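Local coordinates for protein pyocin S5 (Pseudomonas aeruginosa PAO1, PDB 6THK) that probably kills competing Pseudomonas by forming channels that depolarise the cytoplasmic membrane, being a bacteriocin of the channel-forming colicin family, at residues A[70-75]-A[178-183]; A[324-329]-A[404-409]; A[397-402]-A[462-467]. The protein carries 1 engineered substitution. All coordinates share one frame; numbering follows the deposited sequence.

Interaction 1. Residues A[70-75]-A[178-183]; sequences EINKKV and SEAVKV
Ile71 carries CG1 in the cramped place between its backbone N and carbonyl carbon (chi1 43°). Beyond it the CD1 methyl extends to the 178-183 helix, ending 3.7 Å from Ala180 CB. One residue on, Asn72 keeps CG beside its own backbone N (chi1 -68°); its amide oxygen comes over Ala180 and Val183. Asn72 OD1 lies 3.6 Å from Ala180 CA and 3.8 Å from Val183 CB. The amide crosses the valine side chain at about a right angle, with ND2 also close to Val183 CG2.

The polar link between the segments is made through a water, which gives one hydrogen to Asn72 OD1 at 2.9 Å and the other to Ala180 O at 3.0 Å. It ties a side-chain oxygen of one helix to a main-chain oxygen of the other, two acceptors that could not bond to each other directly. Next to this wet patch the packing is apolar: Val75 CG2 comes within 4.2 Å of Ala180 CB, which therefore has Ile71 and Val75 as neighbours. With so small a residue at the crossing, the backbones come close, Asn72 CA being 5.6 Å from Ala180 CA.

The axes of 70-75 and 178-183 run in the same general sense, inclined at 47°. The first segment belongs to helix 42-87, the second to helix 157-212 and to a predicted coiled coil. Helix 95-121 packs against both: its Met109 touches Val75 and Ala180 alike, while its Leu106 meets Val181, making a three-helix assembly near the surface.

Interaction 2. Residues A[324-329]-A[404-409]; sequences IKFTAD and EKFSKG
Thr327 OG1 hydrogen-bonds to Ala323 O, one turn back in its own helix, and at the same time rests 3.6 Å from Phe406 CD1 of the partner helix. Gly409 faces the same hydroxyl. Lacking a side chain, it brings its backbone right up to helix 272-338, with Gly409 CA only 4.6 Å from Ile324 CA and 4.2 Å from Ile324 CG1.

Phe326 is the centrepiece of the other half. Lys405 lays its chain across the ring, CD sitting over the centre of one face at 3.7 Å from the centroid of Phe326. A bend at chi3 (-82°) turns CE, which stays within reach of Phe326 CE1 and CZ, and the ammonium ends up off-centre: Lys405 NZ is 3.9 Å from the Phe326 centroid, nearest to CE1. Phe326 CE2 meanwhile lies over one face of the Phe406 ring, toward its rim, 3.5 Å from Phe406 CZ. The two ring planes are inclined at 50°, neither stacked nor perpendicular. Phe330 adds an edge-to-face partner for Phe406, extending the aromatic cluster along helix 272-338.

The axes of 324-329 and 404-409 are inclined at 104°, within the colicin pore-forming region. Chemically, the contact combines dispersion with an off-centre cation-pi interaction: the lysine's methylenes cover the phenylalanine, while its charge would be expected to be stabilised modestly by the ring's electrons.

Interaction 3. Residues A[397-402]-A[462-467]; sequences QMMAKS and ATATPI
The peptide group joining Met398 to Met399 is the flat group of this contact. Ala464 CB lies over one face of it, above Met399 N at 3.6 Å, while Ser402 OG and Ser402 N reach Met398 O from opposite faces of the carbonyl plane. This is helix packing in the all-helical colicin pore-forming domain, where helix 396-409 meets residues 462-464 of helix 451-464, weakly bonded as helix here; 462-467 lies in the predicted transmembrane segment.

Ala464 supplies the central methyl: it touches CB of both methionines, 4.1 Å from Met398 CB and 3.9 Å from Met399 CB. The side chains meet through their CB atoms and their thioether ends lead away, while the backbone of Met399 comes closer still. Beyond Ala464 the chain leaves through an inverse gamma turn centred on Pro466.

The polar side lies a turn further along helix 396-409. Ser402 keeps OG beside its own backbone N (chi1 -66°), and the hydroxyl donates to Met398 O at 2.8 Å. That carbonyl thus accepts two bonds, from the side chain and the main chain of one serine. Thr463 bonds its hydroxyl to Ala460 O within its own helix, and Thr463 OG1 lies 2.9 Å from Ser402 OG.

In the fold
Interaction 1 lies in the other half of this elongated molecule, its centre about 108 Å from that of interaction 2 and on the opposite side of the chain's centre. It is a surface contact, partly water-mediated. Interactions 2 and 3 are partly buried neighbours in the pore-forming region, with centres about 13 Å apart, and share helix 396-409: 404-409 packs on helix 272-338, 397-402 on residues 462-464 of helix 451-464. They touch directly, Phe326 against Ser402 and Phe406 against Thr463. Rings and a lysine dominate interaction 2, whereas interaction 3 packs an alanine methyl on a helix backbone, with two hydroxyls close by. Along the sequence their segments alternate, and helix 396-409 touches both of the other helices.

Interaction 1. Residues A[70-75]-A[178-183]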
ATOM      1  N   GLU A  70     -66.342   3.483  13.595  1.00 66.12           N
ATOM      2  CA  GLU A  70     -65.619   2.242  13.935  1.00 65.88           C
ATOM      3  C   GLU A  70     -64.571   1.716  12.920  1.00 68.47           C
ATOM      4  O   GLU A  70     -63.935   0.686  13.209  1.00 68.48           O
ATOM      5  CB  GLU A  70     -66.621   1.095  14.178  1.00 67.30           C
ATOM      6  CG  GLU A  70     -67.785   1.392  15.117  1.00 78.79           C
ATOM      7  CD  GLU A  70     -68.808   0.279  15.252  1.00 95.28           C
ATOM      8  OE1 GLU A  70     -68.889  -0.580  14.347  1.00 84.12           O
ATOM      9  OE2 GLU A  70     -69.530   0.262  16.274  1.00 90.19           O
ATOM     10  N   ILE A  71     -64.445   2.360  11.733  1.00 62.46           N
ATOM     11  CA  ILE A  71     -63.540   1.904  10.660  1.00 61.25           C
ATOM     12  C   ILE A  71     -62.054   1.900  11.051  1.00 64.04           C
ATOM     13  O   ILE A  71     -61.421   0.861  10.869  1.00 63.92           O
ATOM     14  CB  ILE A  71     -63.721   2.635   9.309  1.00 63.91           C
ATOM     15  CG1 ILE A  71     -63.895   4.145   9.528  1.00 63.56           C
ATOM     16  CG2 ILE A  71     -64.848   2.001   8.505  1.00 66.69           C
ATOM     17  CD1 ILE A  71     -63.423   4.981   8.514  1.00 67.69           C
ATOM     18  N   ASN A  72     -61.509   3.032  11.577  1.00 58.75           N
ATOM     19  CA  ASN A  72     -60.095   3.157  11.961  1.00 58.16           C
ATOM     20  C   ASN A  72     -59.695   2.081  12.969  1.00 64.84           C
ATOM     21  O   ASN A  72     -58.665   1.429  12.777  1.00 65.49           O
ATOM     22  CB  ASN A  72     -59.782   4.559  12.463  1.00 52.24           C
ATOM     23  CG  ASN A  72     -59.863   5.617  11.386  1.00 68.31           C
ATOM     24  OD1 ASN A  72     -59.691   5.343  10.198  1.00 61.15           O
ATOM     25  ND2 ASN A  72     -60.065   6.863  11.797  1.00 59.88           N
ATOM     26  N   LYS A  73     -60.561   1.840  13.985  1.00 62.05           N
ATOM     27  CA  LYS A  73     -60.399   0.811  15.011  1.00 62.25           C
ATOM     28  C   LYS A  73     -60.379  -0.590  14.387  1.00 66.07           C
ATOM     29  O   LYS A  73     -59.501  -1.376  14.734  1.00 66.62           O
ATOM     30  CB  LYS A  73     -61.502   0.926  16.076  1.00 64.99           C
ATOM     31  N   LYS A  74     -61.307  -0.886  13.445  1.00 61.11           N
ATOM     32  CA  LYS A  74     -61.383  -2.184  12.761  1.00 60.58           C
ATOM     33  C   LYS A  74     -60.190  -2.419  11.811  1.00 65.54           C
ATOM     34  O   LYS A  74     -59.715  -3.558  11.683  1.00 64.43           O
ATOM     35  CB  LYS A  74     -62.717  -2.338  12.021  1.00 62.71           C
ATOM     36  N   VAL A  75     -59.704  -1.338  11.157  1.00 62.73           N
ATOM     37  CA  VAL A  75     -58.557  -1.370  10.238  1.00 62.67           C
ATOM     38  C   VAL A  75     -57.276  -1.660  11.048  1.00 67.75           C
ATOM     39  O   VAL A  75     -56.525  -2.576  10.702  1.00 67.66           O
ATOM     40  CB  VAL A  75     -58.459  -0.073   9.377  1.00 66.19           C
ATOM     41  CG1 VAL A  75     -57.106   0.047   8.678  1.00 65.74           C
ATOM     42  CG2 VAL A  75     -59.587  -0.003   8.354  1.00 66.00           C
ATOM     43  N   SER A 178     -62.837   6.318   2.454  1.00 60.06           N
ATOM     44  CA  SER A 178     -61.918   7.405   2.105  1.00 60.30           C
ATOM     45  C   SER A 178     -61.143   7.872   3.319  1.00 65.78           C
ATOM     46  O   SER A 178     -59.944   8.115   3.203  1.00 66.74           O
ATOM     47  CB  SER A 178     -62.649   8.574   1.465  1.00 63.81           C
ATOM     48  OG  SER A 178     -62.766   8.383   0.067  1.00 74.38           O
ATOM     49  N   GLU A 179     -61.811   7.961   4.482  1.00 62.20           N
ATOM     50  CA  GLU A 179     -61.185   8.364   5.738  1.00 62.32           C
ATOM     51  C   GLU A 179     -60.245   7.260   6.253  1.00 64.20           C
ATOM     52  O   GLU A 179     -59.130   7.558   6.681  1.00 63.03           O
ATOM     53  CB  GLU A 179     -62.259   8.698   6.789  1.00 64.26           C
ATOM     54  CG  GLU A 179     -61.825   9.752   7.801  1.00 80.11           C
ATOM     55  CD  GLU A 179     -61.670  11.171   7.276  1.00112.03           C
ATOM     56  OE1 GLU A 179     -62.402  11.553   6.332  1.00114.50           O
ATOM     57  OE2 GLU A 179     -60.816  11.909   7.821  1.00106.63           O
ATOM     58  N   ALA A 180     -60.686   5.989   6.174  1.00 59.89           N
ATOM     59  CA  ALA A 180     -59.911   4.832   6.626  1.00 59.27           C
ATOM     60  C   ALA A 180     -58.577   4.718   5.880  1.00 61.80           C
ATOM     61  O   ALA A 180     -57.565   4.387   6.495  1.00 59.58           O
ATOM     62  CB  ALA A 180     -60.726   3.559   6.463  1.00 59.65           C
ATOM     63  N   VAL A 181     -58.596   5.001   4.562  1.00 59.51           N
ATOM     64  CA  VAL A 181     -57.454   4.981   3.639  1.00 59.78           C
ATOM     65  C   VAL A 181     -56.468   6.120   3.992  1.00 66.94           C
ATOM     66  O   VAL A 181     -55.265   5.863   4.053  1.00 66.74           O
ATOM     67  CB  VAL A 181     -57.926   5.023   2.146  1.00 62.51           C
ATOM     68  CG1 VAL A 181     -56.790   5.381   1.194  1.00 62.06           C
ATOM     69  CG2 VAL A 181     -58.578   3.709   1.721  1.00 62.05           C
ATOM     70  N   LYS A 182     -56.978   7.362   4.228  1.00 64.59           N
ATOM     71  CA  LYS A 182     -56.168   8.538   4.582  1.00 64.76           C
ATOM     72  C   LYS A 182     -55.366   8.284   5.852  1.00 69.52           C
ATOM     73  O   LYS A 182     -54.175   8.594   5.893  1.00 70.40           O
ATOM     74  CB  LYS A 182     -57.047   9.786   4.759  1.00 68.11           C
ATOM     75  CG  LYS A 182     -57.460  10.440   3.447  1.00 89.10           C
ATOM     76  CD  LYS A 182     -58.621  11.422   3.633  1.00 99.30           C
ATOM     77  CE  LYS A 182     -58.932  12.193   2.370  1.00108.55           C
ATOM     78  NZ  LYS A 182     -59.517  11.326   1.310  1.00118.67           N
ATOM     79  N   VAL A 183     -56.011   7.686   6.870  1.00 65.15           N
ATOM     80  CA  VAL A 183     -55.393   7.336   8.145  1.00 64.34           C
ATOM     81  C   VAL A 183     -54.348   6.222   7.957  1.00 66.39           C
ATOM     82  O   VAL A 183     -53.222   6.411   8.407  1.00 66.55           O
ATOM     83  CB  VAL A 183     -56.442   7.015   9.243  1.00 68.35           C
ATOM     84  CG1 VAL A 183     -55.780   6.507  10.525  1.00 67.95           C
ATOM     85  CG2 VAL A 183     -57.308   8.238   9.539  1.00 68.35           C
TER
HETATM   86  O   HOH W   1     -57.689   3.392   9.292  1.00 63.18           O

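Interaction 2. Residues A[324-329]-A[404-409]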
ATOM      1  N   ILE A 324      43.785  -3.511  -9.247  1.00 47.29           N
ATOM      2  CA  ILE A 324      44.378  -4.618 -10.005  1.00 47.40           C
ATOM      3  C   ILE A 324      45.166  -4.040 -11.201  1.00 52.55           C
ATOM      4  O   ILE A 324      46.294  -4.457 -11.459  1.00 53.56           O
ATOM      5  CB  ILE A 324      43.295  -5.663 -10.388  1.00 50.10           C
ATOM      6  CG1 ILE A 324      42.742  -6.351  -9.112  1.00 50.22           C
ATOM      7  CG2 ILE A 324      43.831  -6.707 -11.385  1.00 50.25           C
ATOM      8  CD1 ILE A 324      41.480  -7.196  -9.292  1.00 51.54           C
ATOM      9  N   LYS A 325      44.587  -3.046 -11.881  1.00 48.40           N
ATOM     10  CA  LYS A 325      45.198  -2.326 -13.006  1.00 48.12           C
ATOM     11  C   LYS A 325      46.495  -1.626 -12.540  1.00 52.39           C
ATOM     12  O   LYS A 325      47.514  -1.713 -13.224  1.00 53.63           O
ATOM     13  CB  LYS A 325      44.191  -1.286 -13.507  1.00 50.37           C
ATOM     14  CG  LYS A 325      44.469  -0.642 -14.854  1.00 66.95           C
ATOM     15  CD  LYS A 325      43.504   0.550 -15.092  1.00 82.05           C
ATOM     16  CE  LYS A 325      42.018   0.197 -15.092  1.00 91.46           C
ATOM     17  NZ  LYS A 325      41.152   1.402 -14.988  1.00 97.88           N
ATOM     18  N   PHE A 326      46.448  -0.958 -11.369  1.00 46.32           N
ATOM     19  CA  PHE A 326      47.555  -0.238 -10.735  1.00 45.07           C
ATOM     20  C   PHE A 326      48.711  -1.183 -10.402  1.00 48.66           C
ATOM     21  O   PHE A 326      49.861  -0.815 -10.611  1.00 48.82           O
ATOM     22  CB  PHE A 326      47.050   0.458  -9.461  1.00 46.04           C
ATOM     23  CG  PHE A 326      48.079   1.245  -8.694  1.00 46.54           C
ATOM     24  CD1 PHE A 326      48.382   2.556  -9.048  1.00 48.96           C
ATOM     25  CD2 PHE A 326      48.708   0.700  -7.582  1.00 47.01           C
ATOM     26  CE1 PHE A 326      49.309   3.298  -8.314  1.00 48.78           C
ATOM     27  CE2 PHE A 326      49.637   1.442  -6.854  1.00 49.12           C
ATOM     28  CZ  PHE A 326      49.932   2.734  -7.229  1.00 47.22           C
ATOM     29  N   THR A 327      48.403  -2.383  -9.860  1.00 45.61           N
ATOM     30  CA  THR A 327      49.405  -3.399  -9.548  1.00 45.50           C
ATOM     31  C   THR A 327      50.062  -3.864 -10.865  1.00 50.75           C
ATOM     32  O   THR A 327      51.283  -3.878 -10.932  1.00 49.73           O
ATOM     33  CB  THR A 327      48.815  -4.531  -8.709  1.00 49.43           C
ATOM     34  OG1 THR A 327      48.167  -3.972  -7.569  1.00 47.94           O
ATOM     35  CG2 THR A 327      49.882  -5.509  -8.235  1.00 50.12           C
ATOM     36  N   ALA A 328      49.256  -4.176 -11.919  1.00 48.14           N
ATOM     37  CA  ALA A 328      49.783  -4.561 -13.242  1.00 47.96           C
ATOM     38  C   ALA A 328      50.643  -3.443 -13.862  1.00 52.42           C
ATOM     39  O   ALA A 328      51.679  -3.733 -14.456  1.00 52.56           O
ATOM     40  CB  ALA A 328      48.646  -4.919 -14.186  1.00 48.29           C
ATOM     41  N   ASP A 329      50.219  -2.198 -13.702  1.00 48.83           N
ATOM     42  CA  ASP A 329      50.952  -1.061 -14.233  1.00 49.12           C
ATOM     43  C   ASP A 329      52.268  -0.841 -13.497  1.00 50.67           C
ATOM     44  O   ASP A 329      53.253  -0.416 -14.082  1.00 49.69           O
ATOM     45  CB  ASP A 329      50.107   0.203 -14.138  1.00 51.72           C
ATOM     46  CG  ASP A 329      49.064   0.283 -15.214  1.00 68.33           C
ATOM     47  OD1 ASP A 329      48.769  -0.758 -15.822  1.00 70.84           O
ATOM     48  OD2 ASP A 329      48.535   1.383 -15.451  1.00 77.13           O
ATOM     49  N   GLU A 404      47.241   1.123  -0.044  1.00 48.90           N
ATOM     50  CA  GLU A 404      45.842   0.692  -0.037  1.00 49.99           C
ATOM     51  C   GLU A 404      45.480   0.033  -1.378  1.00 53.64           C
ATOM     52  O   GLU A 404      44.887  -1.046  -1.375  1.00 53.13           O
ATOM     53  CB  GLU A 404      44.852   1.788   0.422  1.00 52.10           C
ATOM     54  CG  GLU A 404      44.694   3.016  -0.462  1.00 68.32           C
ATOM     55  CD  GLU A 404      43.524   3.906  -0.079  1.00 99.32           C
ATOM     56  OE1 GLU A 404      42.363   3.466  -0.248  1.00 98.13           O
ATOM     57  OE2 GLU A 404      43.768   5.041   0.398  1.00 94.26           O
ATOM     58  N   LYS A 405      45.980   0.596  -2.497  1.00 49.89           N
ATOM     59  CA  LYS A 405      45.787   0.039  -3.838  1.00 48.30           C
ATOM     60  C   LYS A 405      46.460  -1.341  -3.973  1.00 49.74           C
ATOM     61  O   LYS A 405      45.813  -2.282  -4.435  1.00 49.86           O
ATOM     62  CB  LYS A 405      46.307   1.013  -4.905  1.00 49.88           C
ATOM     63  CG  LYS A 405      45.245   1.996  -5.398  1.00 49.26           C
ATOM     64  CD  LYS A 405      45.802   3.027  -6.373  1.00 54.08           C
ATOM     65  CE  LYS A 405      46.475   4.185  -5.668  1.00 66.23           C
ATOM     66  NZ  LYS A 405      47.142   5.127  -6.605  1.00 76.78           N
ATOM     67  N   PHE A 406      47.734  -1.478  -3.551  1.00 44.36           N
ATOM     68  CA  PHE A 406      48.436  -2.774  -3.628  1.00 42.75           C
ATOM     69  C   PHE A 406      47.745  -3.815  -2.754  1.00 47.53           C
ATOM     70  O   PHE A 406      47.552  -4.946  -3.208  1.00 47.96           O
ATOM     71  CB  PHE A 406      49.936  -2.659  -3.279  1.00 43.32           C
ATOM     72  CG  PHE A 406      50.789  -1.953  -4.315  1.00 43.42           C
ATOM     73  CD1 PHE A 406      50.835  -2.406  -5.633  1.00 44.61           C
ATOM     74  CD2 PHE A 406      51.586  -0.868  -3.962  1.00 43.84           C
ATOM     75  CE1 PHE A 406      51.607  -1.739  -6.590  1.00 44.86           C
ATOM     76  CE2 PHE A 406      52.365  -0.206  -4.921  1.00 45.69           C
ATOM     77  CZ  PHE A 406      52.382  -0.657  -6.221  1.00 43.45           C
ATOM     78  N   SER A 407      47.318  -3.413  -1.535  1.00 43.99           N
ATOM     79  CA  SER A 407      46.604  -4.285  -0.597  1.00 45.03           C
ATOM     80  C   SER A 407      45.280  -4.790  -1.185  1.00 50.16           C
ATOM     81  O   SER A 407      44.951  -5.970  -1.034  1.00 50.13           O
ATOM     82  CB  SER A 407      46.366  -3.590   0.739  1.00 48.82           C
ATOM     83  OG  SER A 407      47.595  -3.351   1.408  1.00 57.96           O
ATOM     84  N   LYS A 408      44.537  -3.900  -1.866  1.00 46.50           N
ATOM     85  CA  LYS A 408      43.288  -4.253  -2.531  1.00 46.90           C
ATOM     86  C   LYS A 408      43.584  -5.275  -3.654  1.00 52.47           C
ATOM     87  O   LYS A 408      43.007  -6.353  -3.643  1.00 51.55           O
ATOM     88  CB  LYS A 408      42.618  -2.999  -3.087  1.00 50.42           C
ATOM     89  CG  LYS A 408      41.595  -2.383  -2.137  1.00 70.29           C
ATOM     90  CD  LYS A 408      40.812  -1.243  -2.787  1.00 78.05           C
ATOM     91  CE  LYS A 408      39.901  -0.552  -1.803  1.00 87.13           C
ATOM     92  NZ  LYS A 408      39.217   0.620  -2.410  1.00 96.96           N
ATOM     93  N   GLY A 409      44.551  -4.963  -4.525  1.00 50.42           N
ATOM     94  CA  GLY A 409      44.992  -5.821  -5.621  1.00 50.52           C
ATOM     95  C   GLY A 409      45.335  -7.239  -5.193  1.00 55.01           C
ATOM     96  O   GLY A 409      44.946  -8.199  -5.872  1.00 55.15           O
TER

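Interaction 3. Residues A[397-402]-A[462-467]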
ATOM      1  N   GLN A 397      51.927  10.483   2.296  1.00 72.50           N
ATOM      2  CA  GLN A 397      50.608  10.544   1.656  1.00 73.49           C
ATOM      3  C   GLN A 397      50.478   9.596   0.442  1.00 78.56           C
ATOM      4  O   GLN A 397      49.546   8.784   0.437  1.00 78.22           O
ATOM      5  CB  GLN A 397      50.303  11.980   1.223  1.00 30.00           C
ATOM      6  N   MET A 398      51.437   9.658  -0.537  1.00 75.23           N
ATOM      7  CA  MET A 398      51.502   8.796  -1.746  1.00 74.60           C
ATOM      8  C   MET A 398      51.771   7.341  -1.384  1.00 72.99           C
ATOM      9  O   MET A 398      51.248   6.445  -2.049  1.00 73.02           O
ATOM     10  CB  MET A 398      52.534   9.284  -2.783  1.00 77.82           C
ATOM     11  CG  MET A 398      52.342  10.728  -3.159  1.00 82.62           C
ATOM     12  SD  MET A 398      52.986  11.271  -4.749  1.00 87.83           S
ATOM     13  CE  MET A 398      52.712  13.038  -4.574  1.00 84.36           C
ATOM     14  N   MET A 399      52.582   7.114  -0.325  1.00 64.16           N
ATOM     15  CA  MET A 399      52.920   5.796   0.226  1.00 62.10           C
ATOM     16  C   MET A 399      51.637   5.126   0.735  1.00 60.62           C
ATOM     17  O   MET A 399      51.385   3.975   0.399  1.00 58.21           O
ATOM     18  CB  MET A 399      53.948   5.961   1.364  1.00 64.56           C
ATOM     19  CG  MET A 399      54.682   4.692   1.762  1.00 68.84           C
ATOM     20  SD  MET A 399      53.793   3.492   2.808  1.00 74.04           S
ATOM     21  CE  MET A 399      52.893   4.565   3.931  1.00 70.84           C
ATOM     22  N   ALA A 400      50.834   5.857   1.554  1.00 56.78           N
ATOM     23  CA  ALA A 400      49.573   5.385   2.160  1.00 55.48           C
ATOM     24  C   ALA A 400      48.552   4.994   1.101  1.00 57.61           C
ATOM     25  O   ALA A 400      47.892   3.962   1.237  1.00 57.99           O
ATOM     26  CB  ALA A 400      48.994   6.461   3.058  1.00 55.91           C
ATOM     27  N   LYS A 401      48.463   5.803   0.031  1.00 52.30           N
ATOM     28  CA  LYS A 401      47.557   5.619  -1.091  1.00 51.52           C
ATOM     29  C   LYS A 401      47.959   4.432  -1.970  1.00 52.79           C
ATOM     30  O   LYS A 401      47.088   3.732  -2.490  1.00 53.32           O
ATOM     31  CB  LYS A 401      47.484   6.925  -1.897  1.00 54.60           C
ATOM     32  CG  LYS A 401      46.523   6.897  -3.074  1.00 73.84           C
ATOM     33  CD  LYS A 401      45.064   6.651  -2.668  1.00 83.71           C
ATOM     34  CE  LYS A 401      44.163   6.713  -3.865  1.00 86.77           C
ATOM     35  NZ  LYS A 401      44.309   8.013  -4.564  1.00 91.75           N
ATOM     36  N   SER A 402      49.269   4.212  -2.140  1.00 46.55           N
ATOM     37  CA  SER A 402      49.804   3.105  -2.929  1.00 45.04           C
ATOM     38  C   SER A 402      49.610   1.799  -2.180  1.00 48.27           C
ATOM     39  O   SER A 402      49.149   0.825  -2.773  1.00 47.09           O
ATOM     40  CB  SER A 402      51.275   3.337  -3.244  1.00 46.37           C
ATOM     41  OG  SER A 402      51.388   4.467  -4.092  1.00 51.52           O
ATOM     42  N   ALA A 462      58.624   2.104  -3.335  1.00 39.45           N
ATOM     43  CA  ALA A 462      59.177   2.416  -4.660  1.00 37.93           C
ATOM     44  C   ALA A 462      58.425   3.536  -5.371  1.00 42.16           C
ATOM     45  O   ALA A 462      59.009   4.198  -6.215  1.00 39.68           O
ATOM     46  CB  ALA A 462      59.159   1.172  -5.531  1.00 38.51           C
ATOM     47  N   THR A 463      57.126   3.740  -5.042  1.00 42.19           N
ATOM     48  CA  THR A 463      56.262   4.750  -5.676  1.00 42.92           C
ATOM     49  C   THR A 463      56.278   6.139  -5.002  1.00 50.77           C
ATOM     50  O   THR A 463      55.837   7.123  -5.605  1.00 50.11           O
ATOM     51  CB  THR A 463      54.799   4.251  -5.762  1.00 44.85           C
ATOM     52  OG1 THR A 463      54.242   4.287  -4.449  1.00 40.77           O
ATOM     53  CG2 THR A 463      54.656   2.863  -6.404  1.00 40.69           C
ATOM     54  N   ALA A 464      56.727   6.211  -3.743  1.00 50.58           N
ATOM     55  CA  ALA A 464      56.719   7.456  -2.971  1.00 51.31           C
ATOM     56  C   ALA A 464      58.110   7.981  -2.608  1.00 57.35           C
ATOM     57  O   ALA A 464      58.213   9.050  -2.005  1.00 58.38           O
ATOM     58  CB  ALA A 464      55.910   7.237  -1.702  1.00 51.97           C
ATOM     59  N   THR A 465      59.165   7.248  -2.980  1.00 53.57           N
ATOM     60  CA  THR A 465      60.548   7.549  -2.598  1.00 53.39           C
ATOM     61  C   THR A 465      61.523   7.518  -3.803  1.00 56.85           C
ATOM     62  O   THR A 465      61.390   6.606  -4.626  1.00 56.52           O
ATOM     63  CB  THR A 465      60.995   6.413  -1.623  1.00 64.87           C
ATOM     64  OG1 THR A 465      59.913   6.020  -0.800  1.00 72.61           O
ATOM     65  CG2 THR A 465      62.151   6.763  -0.756  1.00 59.91           C
ATOM     66  N   PRO A 466      62.578   8.389  -3.854  1.00 52.97           N
ATOM     67  CA  PRO A 466      63.612   8.260  -4.908  1.00 52.46           C
ATOM     68  C   PRO A 466      64.646   7.195  -4.486  1.00 54.12           C
ATOM     69  O   PRO A 466      65.876   7.427  -4.461  1.00 52.23           O
ATOM     70  CB  PRO A 466      64.241   9.673  -4.975  1.00 54.63           C
ATOM     71  CG  PRO A 466      63.660  10.447  -3.798  1.00 59.09           C
ATOM     72  CD  PRO A 466      62.899   9.494  -2.935  1.00 55.04           C
ATOM     73  N   ILE A 467      64.128   5.992  -4.158  1.00 49.38           N
ATOM     74  CA  ILE A 467      64.859   4.853  -3.604  1.00 47.32           C
ATOM     75  C   ILE A 467      65.999   4.309  -4.547  1.00 49.80           C
ATOM     76  O   ILE A 467      67.083   3.939  -4.039  1.00 50.00           O
ATOM     77  CB  ILE A 467      63.894   3.729  -3.100  1.00 49.01           C
ATOM     78  CG1 ILE A 467      64.653   2.718  -2.252  1.00 49.96           C
ATOM     79  CG2 ILE A 467      63.053   3.050  -4.203  1.00 45.55           C
ATOM     80  CD1 ILE A 467      64.028   2.344  -1.146  1.00 61.93           C
TER